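PDB 2RH0: NudC domain-containing protein 2 from Mus musculus, which may regulate the LIS1/dynein pathway by stabilising LIS1 together with the Hsp90 chaperone, and interacts with LIS1. Local coordinates for residues Val29-Ile40 and Leu51-Leu59; Cys42-Ala50 and Gly61-Gly72. All coordinates share one frame; numbering follows the deposited sequence.

Contact 1: Val29-Ile40 and Leu51-Leu59; sequences VQVPPGTRAQDI and LAVGGREIL
V53 stands at the meeting point of three side chains, and its two methyls divide the work. CG1, anti to the backbone N (chi1 -178°), meets CG2 of T35 at 3.6 Å, while CG2 is turned to CG1 of V31 at 3.7 Å and also to CD1 of I40. V31 and T35 each lie at about a right angle to V53, whereas I40 runs alongside it, pointing the same way. L51 is forked in a similar manner: its CD1 touches CG2 of I40, and its CD2 meets CG2 of V29 tip to tip at 3.8 Å. The other V29 methyl, CG1, slants across CG2 of I58, and W15 backs both of these residues. At the exposed end of the contact, CD of P32 reaches the edge of the R56 guanidinium, one face of which rests on CD1 of I58.

The polar link between the segments is backbone: G54 N donates to D39 O (2.8 Å), and a water bridges that same oxygen to G55 N. The D39 carboxylate works within its own segment, where R36 grips it side-on, NE to OD2 and NH2 to OD1 (3.0 Å), while R36 N also binds OD2. Were D39 an alanine, R36 would probably be left with its guanidinium unmated and freer to turn, and its backbone N without this acceptor. I40 and V53 form an antiparallel non-hydrogen-bonded pair, I58 and L59 both face L51 in a classic beta bulge, and V53 to R56 make a type I' turn: a tight hairpin packed against a connecting loop in the beta-sandwich of a CS (p23-like) domain.

Contact 2: Cys42-Ala50 and Gly61-Gly72; sequences CGLQSRHVA and GKLFDSTIADEG
The guanidinium of R47 is sandwiched between CA of D65, 3.7 Å above one face, and CE of K62, 3.9 Å above the other, both offset toward the rim. At its edge, in plane, lies L63 O, which accepts from R47 NE at 2.8 Å, the donor standing above the carbonyl plane. A bend at chi2 (65°) carries the group there and lays CD against the carbonyl of D65. The imidazole of H48 passes K62 obliquely, its CD2 3.6 Å from K62 CA.

Beside these side chains the strands pair in antiparallel fashion. V49 and G61 are a hydrogen-bonded pair joined by two backbone bonds, H48 and K62 a non-hydrogen-bonded one, and L63 N then closes on R47 O. On the side of the sheet away from H48 and K62, CD2 of L63 meets CG1 of V49 at about a right angle.

Farther along, S46 and T67 are locked by three bonds. S46 OG, anti to its own nitrogen (chi1 -180°), donates to T67 O in the carbonyl plane at 2.8 Å. In return S46 O accepts from both T67 N and T67 OG1, the hydroxyl coming from above the carbonyl plane. CD1 of L44 rests against the backbone of G72, where a side chain would be cramped.

Chemically, R47 appears to be held by a carbonyl and by van der Waals cover more than by charge: OD1 of D65 stands 4.2 Å from R47 NH1 and well out of the guanidinium plane. D65 O, against which R47 CD lies, is buried without a polar partner in the model. K90 of the second subunit pairs with D65 and E102 of that subunit with K62, which probably eases the closeness of K62 to R47 and makes this polar edge part of the dimer interface.

In the fold
Contacts 1 and 2 lie toward opposite ends of the hairpin of strands 48-53 and 56-62, which both use, their centres about 18 Å apart; they meet where L51 CD1 packs on C42 CB. Contact 1, partly buried, packs branched aliphatic side chains between the hairpin and the chain from V29 to I40, with little polar linkage; contact 2, at the surface, is built chiefly from backbone pairing, hydroxyls and charged groups. The second subunit touches both. Beside contact 1 its strand pairs with V29 and Q30, extending the other sheet, that of strand 24-30, and its K80 binds the carbonyls of P33 and T35; at contact 2 it adds salt bridges. One hairpin thus meets mainly apolar partners near its turn and mainly polar ones at its other end.

Contact 1: Val29-Ile40 and Leu51-Leu59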
loop_
_atom_site.group_PDB
_atom_site.type_symbol
_atom_site.label_atom_id
_atom_site.label_comp_id
_atom_site.label_asym_id
_atom_site.label_seq_id
_atom_site.Cartn_x
_atom_site.Cartn_y
_atom_site.Cartn_z
ATOM N N VAL A 29 -7.333 7.941 4.303
ATOM C CA VAL A 29 -7.873 9.136 3.642
ATOM C C VAL A 29 -6.841 10.253 3.687
ATOM O O VAL A 29 -6.501 10.708 4.751
ATOM C CB VAL A 29 -9.192 9.570 4.344
ATOM C CG1 VAL A 29 -9.909 10.726 3.600
ATOM C CG2 VAL A 29 -10.113 8.346 4.517
ATOM N N GLN A 30 -6.289 10.650 2.538
ATOM C CA GLN A 30 -5.367 11.774 2.492
ATOM C C GLN A 30 -6.064 13.064 2.878
ATOM O O GLN A 30 -7.182 13.324 2.464
ATOM C CB GLN A 30 -4.758 11.924 1.098
ATOM C CG GLN A 30 -3.828 10.758 0.727
ATOM C CD GLN A 30 -2.591 10.709 1.594
ATOM O OE1 GLN A 30 -1.927 11.733 1.781
ATOM N NE2 GLN A 30 -2.272 9.526 2.136
ATOM N N VAL A 31 -5.424 13.841 3.737
ATOM C CA VAL A 31 -5.973 15.126 4.146
ATOM C C VAL A 31 -4.897 16.199 3.954
ATOM O O VAL A 31 -3.711 15.867 3.831
ATOM C CB VAL A 31 -6.529 15.086 5.607
ATOM C CG1 VAL A 31 -7.663 14.077 5.686
ATOM C CG2 VAL A 31 -5.440 14.756 6.648
ATOM N N PRO A 32 -5.310 17.470 3.883
ATOM C CA PRO A 32 -4.313 18.531 3.774
ATOM C C PRO A 32 -3.334 18.510 4.940
ATOM O O PRO A 32 -3.714 18.136 6.066
ATOM C CB PRO A 32 -5.155 19.799 3.739
ATOM C CG PRO A 32 -6.462 19.347 3.169
ATOM C CD PRO A 32 -6.684 17.989 3.778
ATOM N N PRO A 33 -2.077 18.908 4.688
ATOM C CA PRO A 33 -1.022 18.781 5.699
ATOM C C PRO A 33 -1.227 19.606 6.982
ATOM O O PRO A 33 -0.668 19.255 8.038
ATOM C CB PRO A 33 0.230 19.249 4.951
ATOM C CG PRO A 33 -0.140 19.201 3.498
ATOM C CD PRO A 33 -1.564 19.548 3.465
ATOM N N GLY A 34 -2.020 20.678 6.903
ATOM C CA GLY A 34 -2.321 21.473 8.094
ATOM C C GLY A 34 -3.521 20.977 8.904
ATOM O O GLY A 34 -3.966 21.652 9.827
ATOM N N THR A 35 -4.055 19.807 8.556
ATOM C CA THR A 35 -5.208 19.269 9.258
ATOM C C THR A 35 -4.844 18.914 10.669
ATOM O O THR A 35 -3.766 18.348 10.917
ATOM C CB THR A 35 -5.731 18.025 8.537
ATOM O OG1 THR A 35 -5.990 18.389 7.178
ATOM C CG2 THR A 35 -7.044 17.466 9.223
ATOM N N ARG A 36 -5.757 19.213 11.604
ATOM C CA ARG A 36 -5.552 18.954 13.021
ATOM C C ARG A 36 -6.688 18.089 13.480
ATOM O O ARG A 36 -7.776 18.126 12.896
ATOM C CB ARG A 36 -5.614 20.262 13.797
ATOM C CG ARG A 36 -4.680 21.363 13.293
ATOM C CD ARG A 36 -5.109 22.778 13.782
ATOM N NE ARG A 36 -6.426 23.165 13.256
ATOM C CZ ARG A 36 -7.035 24.329 13.500
ATOM N NH1 ARG A 36 -6.450 25.258 14.247
ATOM N NH2 ARG A 36 -8.245 24.573 12.987
ATOM N N ALA A 37 -6.472 17.325 14.543
ATOM C CA ALA A 37 -7.531 16.443 15.082
ATOM C C ALA A 37 -8.838 17.176 15.343
ATOM O O ALA A 37 -9.967 16.616 15.175
ATOM C CB ALA A 37 -7.044 15.723 16.346
ATOM N N GLN A 38 -8.713 18.424 15.783
ATOM C CA GLN A 38 -9.894 19.236 16.027
ATOM C C GLN A 38 -10.721 19.495 14.784
ATOM O O GLN A 38 -11.891 19.837 14.904
ATOM C CB GLN A 38 -9.536 20.567 16.690
ATOM C CG GLN A 38 -8.790 21.580 15.830
ATOM C CD GLN A 38 -8.451 22.817 16.626
ATOM O OE1 GLN A 38 -7.385 22.905 17.232
ATOM N NE2 GLN A 38 -9.400 23.743 16.701
ATOM N N ASP A 39 -10.128 19.340 13.595
ATOM C CA ASP A 39 -10.829 19.573 12.324
ATOM C C ASP A 39 -11.644 18.380 11.772
ATOM O O ASP A 39 -12.286 18.497 10.746
ATOM C CB ASP A 39 -9.790 19.959 11.260
ATOM C CG ASP A 39 -9.072 21.250 11.572
ATOM O OD1 ASP A 39 -9.765 22.188 12.062
ATOM O OD2 ASP A 39 -7.834 21.317 11.309
ATOM N N ILE A 40 -11.630 17.257 12.477
ATOM C CA ILE A 40 -12.193 16.009 12.029
ATOM C C ILE A 40 -13.544 15.740 12.686
ATOM O O ILE A 40 -13.649 15.836 13.904
ATOM C CB ILE A 40 -11.260 14.802 12.457
ATOM C CG1 ILE A 40 -9.811 14.934 11.926
ATOM C CG2 ILE A 40 -11.815 13.434 12.047
ATOM C CD1 ILE A 40 -9.694 15.197 10.514
ATOM N N LEU A 51 -17.061 10.957 7.243
ATOM C CA LEU A 51 -15.858 11.699 7.579
ATOM C C LEU A 51 -15.905 13.039 6.889
ATOM O O LEU A 51 -16.121 13.119 5.681
ATOM C CB LEU A 51 -14.620 10.932 7.144
ATOM C CG LEU A 51 -13.242 11.602 7.258
ATOM C CD1 LEU A 51 -12.781 11.890 8.692
ATOM C CD2 LEU A 51 -12.336 10.688 6.612
ATOM N N ALA A 52 -15.712 14.088 7.673
ATOM C CA ALA A 52 -15.639 15.455 7.192
ATOM C C ALA A 52 -14.388 16.045 7.828
ATOM O O ALA A 52 -14.097 15.749 8.982
ATOM C CB ALA A 52 -16.852 16.240 7.596
ATOM N N VAL A 53 -13.613 16.768 7.015
ATOM C CA VAL A 53 -12.391 17.456 7.414
ATOM C C VAL A 53 -12.611 18.954 7.165
ATOM O O VAL A 53 -13.030 19.379 6.071
ATOM C CB VAL A 53 -11.134 17.005 6.628
ATOM C CG1 VAL A 53 -9.933 17.732 7.143
ATOM C CG2 VAL A 53 -10.902 15.521 6.751
ATOM N N GLY A 54 -12.368 19.758 8.195
ATOM C CA GLY A 54 -12.606 21.192 8.110
ATOM C C GLY A 54 -13.975 21.487 7.532
ATOM O O GLY A 54 -14.097 22.344 6.671
ATOM N N GLY A 55 -14.996 20.749 7.976
ATOM C CA GLY A 55 -16.376 20.938 7.524
ATOM C C GLY A 55 -16.730 20.429 6.137
ATOM O O GLY A 55 -17.891 20.535 5.747
ATOM N N ARG A 56 -15.745 19.883 5.410
ATOM C CA ARG A 56 -15.900 19.356 4.044
ATOM C C ARG A 56 -16.086 17.837 4.089
ATOM O O ARG A 56 -15.198 17.135 4.537
ATOM C CB ARG A 56 -14.627 19.680 3.247
ATOM C CG ARG A 56 -14.629 19.324 1.759
ATOM C CD ARG A 56 -13.328 19.843 1.016
ATOM N NE ARG A 56 -12.168 18.922 1.062
ATOM C CZ ARG A 56 -11.242 18.852 2.036
ATOM N NH1 ARG A 56 -11.300 19.633 3.124
ATOM N NH2 ARG A 56 -10.237 17.971 1.928
ATOM N N GLU A 57 -17.213 17.324 3.604
ATOM C CA GLU A 57 -17.471 15.884 3.638
ATOM C C GLU A 57 -16.556 15.210 2.656
ATOM O O GLU A 57 -16.537 15.594 1.488
ATOM C CB GLU A 57 -18.922 15.586 3.263
ATOM C CG GLU A 57 -19.333 14.120 3.321
ATOM C CD GLU A 57 -20.705 13.892 2.682
ATOM O OE1 GLU A 57 -21.706 14.499 3.145
ATOM O OE2 GLU A 57 -20.774 13.111 1.695
ATOM N N ILE A 58 -15.783 14.227 3.124
ATOM C CA ILE A 58 -14.864 13.484 2.259
ATOM C C ILE A 58 -15.378 12.088 1.913
ATOM O O ILE A 58 -15.193 11.612 0.800
ATOM C CB ILE A 58 -13.493 13.298 2.907
ATOM C CG1 ILE A 58 -12.963 14.600 3.483
ATOM C CG2 ILE A 58 -12.538 12.751 1.905
ATOM C CD1 ILE A 58 -12.993 15.730 2.527
ATOM N N LEU A 59 -16.050 11.445 2.863
ATOM C CA LEU A 59 -16.526 10.112 2.676
ATOM C C LEU A 59 -17.775 9.913 3.507
ATOM O O LEU A 59 -17.844 10.344 4.635
ATOM C CB LEU A 59 -15.434 9.150 3.117
ATOM C CG LEU A 59 -15.798 7.733 3.476
ATOM C CD1 LEU A 59 -16.288 6.972 2.238
ATOM C CD2 LEU A 59 -14.564 7.091 4.072
HETATM O O HOH W 1 -15.378 18.569 9.980
#

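Contact 2: Cys42-Ala50 and Gly61-Gly72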
loop_
_atom_site.group_PDB
_atom_site.type_symbol
_atom_site.label_atom_id
_atom_site.label_comp_id
_atom_site.label_asym_id
_atom_site.label_seq_id
_atom_site.Cartn_x
_atom_site.Cartn_y
_atom_site.Cartn_z
ATOM N N CYS A 42 -16.003 12.445 12.538
ATOM C CA CYS A 42 -16.065 11.092 12.037
ATOM C C CYS A 42 -17.057 10.282 12.858
ATOM O O CYS A 42 -16.943 10.210 14.072
ATOM C CB CYS A 42 -14.694 10.483 12.154
ATOM S SG CYS A 42 -14.497 8.841 11.435
ATOM N N GLY A 43 -18.039 9.711 12.180
ATOM C CA GLY A 43 -19.028 8.821 12.798
ATOM C C GLY A 43 -18.825 7.423 12.235
ATOM O O GLY A 43 -18.823 7.223 11.013
ATOM N N LEU A 44 -18.631 6.462 13.119
ATOM C CA LEU A 44 -18.435 5.083 12.730
ATOM C C LEU A 44 -19.580 4.251 13.313
ATOM O O LEU A 44 -19.641 4.027 14.512
ATOM C CB LEU A 44 -17.078 4.585 13.203
ATOM C CG LEU A 44 -15.877 5.433 12.708
ATOM C CD1 LEU A 44 -14.551 4.946 13.306
ATOM C CD2 LEU A 44 -15.806 5.486 11.159
ATOM N N GLN A 45 -20.529 3.843 12.474
ATOM C CA GLN A 45 -21.650 3.043 12.951
ATOM C C GLN A 45 -21.465 1.674 12.369
ATOM O O GLN A 45 -20.593 1.483 11.514
ATOM C CB GLN A 45 -22.972 3.631 12.506
ATOM C CG GLN A 45 -23.221 5.012 13.066
ATOM C CD GLN A 45 -23.972 5.916 12.097
ATOM O OE1 GLN A 45 -25.118 6.265 12.336
ATOM N NE2 GLN A 45 -23.314 6.307 11.001
ATOM N N SER A 46 -22.288 0.729 12.818
ATOM C CA SER A 46 -22.142 -0.650 12.392
ATOM C C SER A 46 -22.159 -0.834 10.869
ATOM O O SER A 46 -21.400 -1.635 10.349
ATOM C CB SER A 46 -23.207 -1.533 13.019
ATOM O OG SER A 46 -23.006 -2.854 12.576
ATOM N N ARG A 47 -22.986 -0.065 10.173
ATOM C CA ARG A 47 -23.134 -0.214 8.746
ATOM C C ARG A 47 -23.007 1.090 7.974
ATOM O O ARG A 47 -23.275 1.141 6.784
ATOM C CB ARG A 47 -24.480 -0.880 8.511
ATOM C CG ARG A 47 -24.703 -1.444 7.158
ATOM C CD ARG A 47 -23.785 -2.591 6.809
ATOM N NE ARG A 47 -24.075 -3.019 5.443
ATOM C CZ ARG A 47 -24.854 -4.046 5.123
ATOM N NH1 ARG A 47 -25.419 -4.804 6.073
ATOM N NH2 ARG A 47 -25.044 -4.325 3.834
ATOM N N HIS A 48 -22.546 2.143 8.645
ATOM C CA HIS A 48 -22.347 3.460 8.026
ATOM C C HIS A 48 -21.149 4.154 8.581
ATOM O O HIS A 48 -20.795 3.974 9.764
ATOM C CB HIS A 48 -23.530 4.347 8.333
ATOM C CG HIS A 48 -24.768 3.931 7.625
ATOM N ND1 HIS A 48 -25.655 3.026 8.159
ATOM C CD2 HIS A 48 -25.255 4.282 6.414
ATOM C CE1 HIS A 48 -26.631 2.831 7.292
ATOM N NE2 HIS A 48 -26.411 3.574 6.226
ATOM N N VAL A 49 -20.536 4.945 7.717
ATOM C CA VAL A 49 -19.374 5.755 8.057
ATOM C C VAL A 49 -19.542 7.139 7.459
ATOM O O VAL A 49 -20.235 7.302 6.449
ATOM C CB VAL A 49 -18.021 5.144 7.560
ATOM C CG1 VAL A 49 -17.725 3.837 8.313
ATOM C CG2 VAL A 49 -18.011 4.919 6.013
ATOM N N ALA A 50 -18.881 8.122 8.083
ATOM C CA ALA A 50 -18.929 9.521 7.649
ATOM C C ALA A 50 -17.698 10.215 8.131
ATOM O O ALA A 50 -17.332 10.082 9.293
ATOM C CB ALA A 50 -20.182 10.242 8.197
ATOM N N GLY A 61 -21.226 6.972 3.625
ATOM C CA GLY A 61 -22.059 5.996 2.981
ATOM C C GLY A 61 -22.258 4.770 3.803
ATOM O O GLY A 61 -21.784 4.679 4.927
ATOM N N LYS A 62 -22.959 3.827 3.194
ATOM C CA LYS A 62 -23.330 2.588 3.818
ATOM C C LYS A 62 -22.238 1.593 3.540
ATOM O O LYS A 62 -21.800 1.432 2.373
ATOM C CB LYS A 62 -24.637 2.077 3.232
ATOM C CG LYS A 62 -25.171 0.839 3.915
ATOM C CD LYS A 62 -26.274 0.237 3.118
ATOM C CE LYS A 62 -27.190 -0.633 3.945
ATOM N NZ LYS A 62 -28.192 -1.248 3.012
ATOM N N LEU A 63 -21.779 0.931 4.594
ATOM C CA LEU A 63 -20.663 -0.010 4.474
ATOM C C LEU A 63 -21.090 -1.255 3.713
ATOM O O LEU A 63 -22.253 -1.646 3.753
ATOM C CB LEU A 63 -20.131 -0.402 5.851
ATOM C CG LEU A 63 -19.383 0.665 6.636
ATOM C CD1 LEU A 63 -19.207 0.186 8.043
ATOM C CD2 LEU A 63 -18.006 0.968 5.964
ATOM N N PHE A 64 -20.148 -1.877 3.019
ATOM C CA PHE A 64 -20.436 -3.095 2.267
ATOM C C PHE A 64 -21.015 -4.186 3.143
ATOM O O PHE A 64 -21.811 -4.974 2.674
ATOM C CB PHE A 64 -19.179 -3.608 1.567
ATOM C CG PHE A 64 -19.357 -4.953 0.873
ATOM C CD1 PHE A 64 -19.906 -5.031 -0.385
ATOM C CD2 PHE A 64 -18.949 -6.129 1.494
ATOM C CE1 PHE A 64 -20.054 -6.231 -1.013
ATOM C CE2 PHE A 64 -19.098 -7.348 0.864
ATOM C CZ PHE A 64 -19.647 -7.388 -0.406
ATOM N N ASP A 65 -20.608 -4.254 4.403
ATOM C CA ASP A 65 -21.157 -5.244 5.326
ATOM C C ASP A 65 -21.027 -4.691 6.756
ATOM O O ASP A 65 -20.499 -3.605 6.968
ATOM C CB ASP A 65 -20.426 -6.577 5.135
ATOM C CG ASP A 65 -21.266 -7.807 5.497
ATOM O OD1 ASP A 65 -22.312 -7.688 6.183
ATOM O OD2 ASP A 65 -20.845 -8.917 5.083
ATOM N N SER A 66 -21.478 -5.437 7.748
ATOM C CA SER A 66 -21.537 -4.905 9.084
ATOM C C SER A 66 -20.238 -5.046 9.844
ATOM O O SER A 66 -19.451 -5.966 9.623
ATOM C CB SER A 66 -22.692 -5.574 9.865
ATOM O OG SER A 66 -22.460 -6.955 9.961
ATOM N N THR A 67 -20.024 -4.099 10.749
ATOM C CA THR A 67 -18.840 -4.020 11.560
ATOM C C THR A 67 -19.281 -3.891 13.028
ATOM O O THR A 67 -20.449 -3.651 13.310
ATOM C CB THR A 67 -17.968 -2.779 11.120
ATOM O OG1 THR A 67 -18.712 -1.562 11.285
ATOM C CG2 THR A 67 -17.583 -2.894 9.669
ATOM N N ILE A 68 -18.354 -4.115 13.952
ATOM C CA ILE A 68 -18.653 -3.973 15.365
ATOM C C ILE A 68 -18.373 -2.513 15.713
ATOM O O ILE A 68 -17.189 -2.112 15.850
ATOM C CB ILE A 68 -17.804 -4.892 16.215
ATOM C CG1 ILE A 68 -18.007 -6.346 15.788
ATOM C CG2 ILE A 68 -18.185 -4.692 17.709
ATOM C CD1 ILE A 68 -17.001 -7.284 16.412
ATOM N N ALA A 69 -19.453 -1.739 15.846
ATOM C CA ALA A 69 -19.401 -0.263 15.961
ATOM C C ALA A 69 -18.487 0.273 17.044
ATOM O O ALA A 69 -17.693 1.196 16.800
ATOM C CB ALA A 69 -20.810 0.319 16.163
ATOM N N ASP A 70 -18.580 -0.323 18.227
ATOM C CA ASP A 70 -17.802 0.150 19.371
ATOM C C ASP A 70 -16.315 -0.102 19.235
ATOM O O ASP A 70 -15.551 0.442 20.026
ATOM C CB ASP A 70 -18.338 -0.465 20.690
ATOM C CG ASP A 70 -19.638 0.240 21.213
ATOM O OD1 ASP A 70 -20.136 1.202 20.562
ATOM O OD2 ASP A 70 -20.153 -0.180 22.292
ATOM N N GLU A 71 -15.882 -0.903 18.249
ATOM C CA GLU A 71 -14.456 -1.157 18.049
ATOM C C GLU A 71 -13.829 -0.317 16.961
ATOM O O GLU A 71 -12.618 -0.341 16.825
ATOM C CB GLU A 71 -14.194 -2.645 17.788
ATOM C CG GLU A 71 -14.573 -3.508 19.021
ATOM C CD GLU A 71 -14.108 -4.937 18.948
ATOM O OE1 GLU A 71 -13.121 -5.200 18.202
ATOM O OE2 GLU A 71 -14.718 -5.790 19.663
ATOM N N GLY A 72 -14.626 0.425 16.198
ATOM C CA GLY A 72 -14.085 1.297 15.129
ATOM C C GLY A 72 -13.232 2.412 15.675
ATOM O O GLY A 72 -13.576 3.022 16.681
#